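Local coordinates for protein hydrazine synthase beta subunit (Candidatus Kuenenia stuttgartiensis, PDB 5C2V) that forms part of the hydrazine synthase complex, which condenses nitric oxide with ammonium, and may modulate passage of the hydroxylamine intermediate between the gamma and alpha active sites, at residues Ser293-Glu296 and Glu297-Tyr300; Leu305-Val308 and Arg309-Val313. One frame throughout, in Å; residues are numbered along the deposited sequence.

Contact 1: residues Ser293-Glu296 and Glu297-Tyr300; sequences STQE and ELDY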
# COMPACT_ATOMS: atom_id res chain seq x y z
N SER B 293 10.80 -14.91 -24.27
CA SER B 293 9.49 -14.29 -24.45
C SER B 293 8.69 -14.96 -25.57
O SER B 293 9.27 -15.41 -26.56
CB SER B 293 9.63 -12.80 -24.73
OG SER B 293 10.43 -12.16 -23.75
N THR B 294 7.38 -15.02 -25.40
CA THR B 294 6.50 -15.53 -26.45
C THR B 294 6.33 -14.45 -27.52
O THR B 294 6.86 -13.35 -27.39
CB THR B 294 5.13 -15.94 -25.90
OG1 THR B 294 4.47 -14.81 -25.32
CG2 THR B 294 5.28 -17.03 -24.85
N GLN B 295 5.57 -14.76 -28.57
CA GLN B 295 5.35 -13.80 -29.64
C GLN B 295 4.43 -12.68 -29.16
O GLN B 295 4.63 -11.51 -29.50
CB GLN B 295 4.75 -14.49 -30.87
CG GLN B 295 4.68 -13.59 -32.10
CD GLN B 295 6.05 -13.19 -32.61
OE1 GLN B 295 6.70 -13.94 -33.35
NE2 GLN B 295 6.51 -12.01 -32.22
N GLU B 296 3.43 -13.05 -28.37
CA GLU B 296 2.49 -12.09 -27.80
C GLU B 296 3.20 -11.07 -26.92
O GLU B 296 3.02 -9.86 -27.06
CB GLU B 296 1.41 -12.81 -26.99
CG GLU B 296 -0.02 -12.45 -27.37
CD GLU B 296 -1.04 -13.05 -26.43
OE1 GLU B 296 -0.63 -13.63 -25.40
OE2 GLU B 296 -2.25 -12.93 -26.71
N GLU B 297 4.03 -11.58 -26.01
CA GLU B 297 4.76 -10.73 -25.07
C GLU B 297 5.71 -9.79 -25.79
O GLU B 297 5.85 -8.63 -25.40
CB GLU B 297 5.53 -11.59 -24.06
CG GLU B 297 6.45 -10.80 -23.12
CD GLU B 297 5.69 -9.97 -22.10
OE1 GLU B 297 4.45 -10.05 -22.05
OE2 GLU B 297 6.35 -9.23 -21.34
N LEU B 298 6.36 -10.27 -26.84
CA LEU B 298 7.25 -9.44 -27.64
C LEU B 298 6.48 -8.36 -28.38
O LEU B 298 6.90 -7.21 -28.45
CB LEU B 298 8.05 -10.30 -28.62
CG LEU B 298 9.13 -11.19 -28.02
CD1 LEU B 298 9.68 -12.15 -29.07
CD2 LEU B 298 10.26 -10.36 -27.42
N ASP B 299 5.33 -8.75 -28.94
CA ASP B 299 4.47 -7.81 -29.65
C ASP B 299 3.97 -6.71 -28.72
O ASP B 299 3.81 -5.57 -29.14
CB ASP B 299 3.29 -8.54 -30.29
CG ASP B 299 3.70 -9.39 -31.47
OD1 ASP B 299 4.82 -9.20 -31.98
OD2 ASP B 299 2.90 -10.26 -31.90
N TYR B 300 3.72 -7.06 -27.46
CA TYR B 300 3.35 -6.06 -26.47
C TYR B 300 4.55 -5.21 -26.08
O TYR B 300 4.42 -4.01 -25.80
CB TYR B 300 2.74 -6.72 -25.23
CG TYR B 300 2.41 -5.74 -24.11
CD1 TYR B 300 3.34 -5.47 -23.11
CD2 TYR B 300 1.19 -5.10 -24.07
CE1 TYR B 300 3.04 -4.57 -22.10
CE2 TYR B 300 0.88 -4.20 -23.06
CZ TYR B 300 1.82 -3.95 -22.08
OH TYR B 300 1.52 -3.06 -21.07
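The amide of Q295 and the carboxylate of D299 are nearly parallel (18°) but not coplanar: Q295 NE2 comes to D299 OD1 from above the carboxylate plane, while the two side chains cross obliquely. The NE2 to OD1 distance between Q295 and D299 is 3.3 Å, and the N-H is poorly aligned, so this bond is weak. Both polar ends have further partners: NE2 also donates to the backbone O of V241, and OD1 forms a salt bridge with R243. Q295 gets there with CG anti to its backbone N (chi1 -171°), and the bend at chi2 turns the amide toward D299, one turn further along the helix. R243 lines the trimethyl glycine pocket, and the D299 side chain is itself about 5 Å from that ligand.

T294 is the N-cap of helix 295-301. Its OG1 accepts from E297 N at 3.3 Å, a weak but nearly straight bond (166°), and its side chain crosses that of E297 at about a right angle. From there the i to i+4 ladder starts with L298 N to T294 O at 3.2 Å, then D299 N to Q295 O and Y300 N to E296 O, both at 2.9 Å. Just ahead of the cap, S293 CB meets L298 CD2 at 3.7 Å. E297, bent at chi2, sends its carboxylate away to a salt bridge with R697 of an alpha subunit, and Y300 makes a cation-pi contact with R567 of another alpha chain.

Contact 2: residues Leu305-Val308 and Arg309-Val313; sequences LGLV and RDYLV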
# COMPACT_ATOMS: atom_id res chain seq x y z
N LEU B 305 8.40 1.78 -23.98
CA LEU B 305 9.33 2.86 -24.26
C LEU B 305 10.43 2.96 -23.21
O LEU B 305 11.29 3.84 -23.28
CB LEU B 305 8.58 4.19 -24.40
CG LEU B 305 7.77 4.30 -25.69
CD1 LEU B 305 7.09 5.66 -25.82
CD2 LEU B 305 8.64 4.03 -26.91
N GLY B 306 10.37 2.08 -22.22
CA GLY B 306 11.43 1.96 -21.24
C GLY B 306 12.28 0.71 -21.42
O GLY B 306 13.24 0.50 -20.69
N LEU B 307 11.93 -0.11 -22.41
CA LEU B 307 12.54 -1.43 -22.57
C LEU B 307 13.99 -1.37 -23.04
O LEU B 307 14.82 -2.18 -22.60
CB LEU B 307 11.72 -2.28 -23.54
CG LEU B 307 12.23 -3.70 -23.80
CD1 LEU B 307 12.29 -4.50 -22.51
CD2 LEU B 307 11.35 -4.41 -24.83
N VAL B 308 14.30 -0.42 -23.92
CA VAL B 308 15.64 -0.28 -24.49
C VAL B 308 16.74 -0.27 -23.43
O VAL B 308 17.78 -0.91 -23.60
CB VAL B 308 15.76 1.02 -25.31
CG1 VAL B 308 15.09 0.85 -26.64
CG2 VAL B 308 15.13 2.18 -24.57
N ARG B 309 16.48 0.43 -22.33
CA ARG B 309 17.45 0.60 -21.26
C ARG B 309 17.93 -0.73 -20.68
O ARG B 309 18.98 -0.79 -20.04
CB ARG B 309 16.87 1.47 -20.15
CG ARG B 309 16.66 2.92 -20.56
CD ARG B 309 17.94 3.51 -21.12
NE ARG B 309 17.79 4.92 -21.47
CZ ARG B 309 18.06 5.93 -20.65
NH1 ARG B 309 18.48 5.68 -19.42
NH2 ARG B 309 17.90 7.18 -21.05
N ASP B 310 17.15 -1.79 -20.90
CA ASP B 310 17.59 -3.11 -20.49
C ASP B 310 18.77 -3.57 -21.35
O ASP B 310 19.82 -3.93 -20.81
CB ASP B 310 16.44 -4.12 -20.59
CG ASP B 310 15.33 -3.83 -19.59
OD1 ASP B 310 15.54 -2.99 -18.69
OD2 ASP B 310 14.25 -4.45 -19.70
N TYR B 311 18.61 -3.54 -22.67
CA TYR B 311 19.69 -3.98 -23.56
C TYR B 311 20.57 -2.87 -24.15
O TYR B 311 21.45 -3.16 -24.96
CB TYR B 311 19.13 -4.83 -24.70
CG TYR B 311 17.88 -4.33 -25.38
CD1 TYR B 311 17.94 -3.34 -26.36
CD2 TYR B 311 16.64 -4.87 -25.08
CE1 TYR B 311 16.80 -2.89 -26.99
CE2 TYR B 311 15.49 -4.43 -25.71
CZ TYR B 311 15.58 -3.44 -26.66
OH TYR B 311 14.43 -2.99 -27.28
N LEU B 312 20.35 -1.61 -23.78
CA LEU B 312 21.11 -0.54 -24.43
C LEU B 312 22.48 -0.36 -23.79
O LEU B 312 22.59 0.02 -22.63
CB LEU B 312 20.35 0.78 -24.38
CG LEU B 312 21.13 2.05 -24.75
CD1 LEU B 312 21.43 2.09 -26.25
CD2 LEU B 312 20.39 3.31 -24.31
N VAL B 313 23.53 -0.64 -24.57
CA VAL B 313 24.89 -0.40 -24.12
C VAL B 313 25.26 1.08 -24.14
O VAL B 313 25.67 1.64 -23.12
CB VAL B 313 25.92 -1.18 -24.97
CG1 VAL B 313 27.34 -0.86 -24.52
CG2 VAL B 313 25.64 -2.67 -24.90
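L307 O accepts the amide of D310 at 2.9 Å from N to O. The N-H points fairly well at the oxygen (155°), but the donor stands above the carbonyl plane, 44° out of it; the bond links residues three apart, at the start of a weakly bonded helical turn. The side chains of L307 and D310 cross at about a right angle, with D310 OD2 lying beside L307 CD1 (3.4 Å). The carboxylate is also engaged elsewhere, through a salt bridge from OD1 to K324 of an alpha subunit.

V308 O accepts a weak bond from L312 N, 2.7 Å away. Here the weakly bonded turn about 308-311 leads into strand 312-317, the outer strand of a four-stranded antiparallel blade of the beta-propeller. In Y311, CG sits between the backbone N and the carbonyl carbon (chi1 45°), which turns the ring back against the backbone of L307 and V308, whose carbonyl oxygens lie over one of its faces. V308 CA makes a CH-pi contact with the ring face, 4.1 Å from the Y311 centroid, and V308 O is offset toward the rim. L307 CG meets CE2 of Y311 at 3.8 Å, and V308 CG1 lies 3.9 Å from Y311 OH. That hydroxyl hydrogen-bonds to P245 O, while the ring packs on V286 and L289 of helix 283-291.

Following the chain from the N terminus, strand 277-282 is succeeded by helix 283-291 and then by contact 1, which caps and forms the first turns of helix 295-301. A loop leads on to contact 2, whose turn delivers the chain into strand 312-317, the partner of strand 277-282. The two contacts run in series: each closes a short local turn, and neither encloses nor crosses the other. The centres of contact 1 and contact 2 are about 16 Å apart, and the two do not touch. Both reach strand 241-245 of the preceding blade and L289 of helix 283-291, and both meet alpha-subunit chains, placing this insertion between blade strands at a subunit interface.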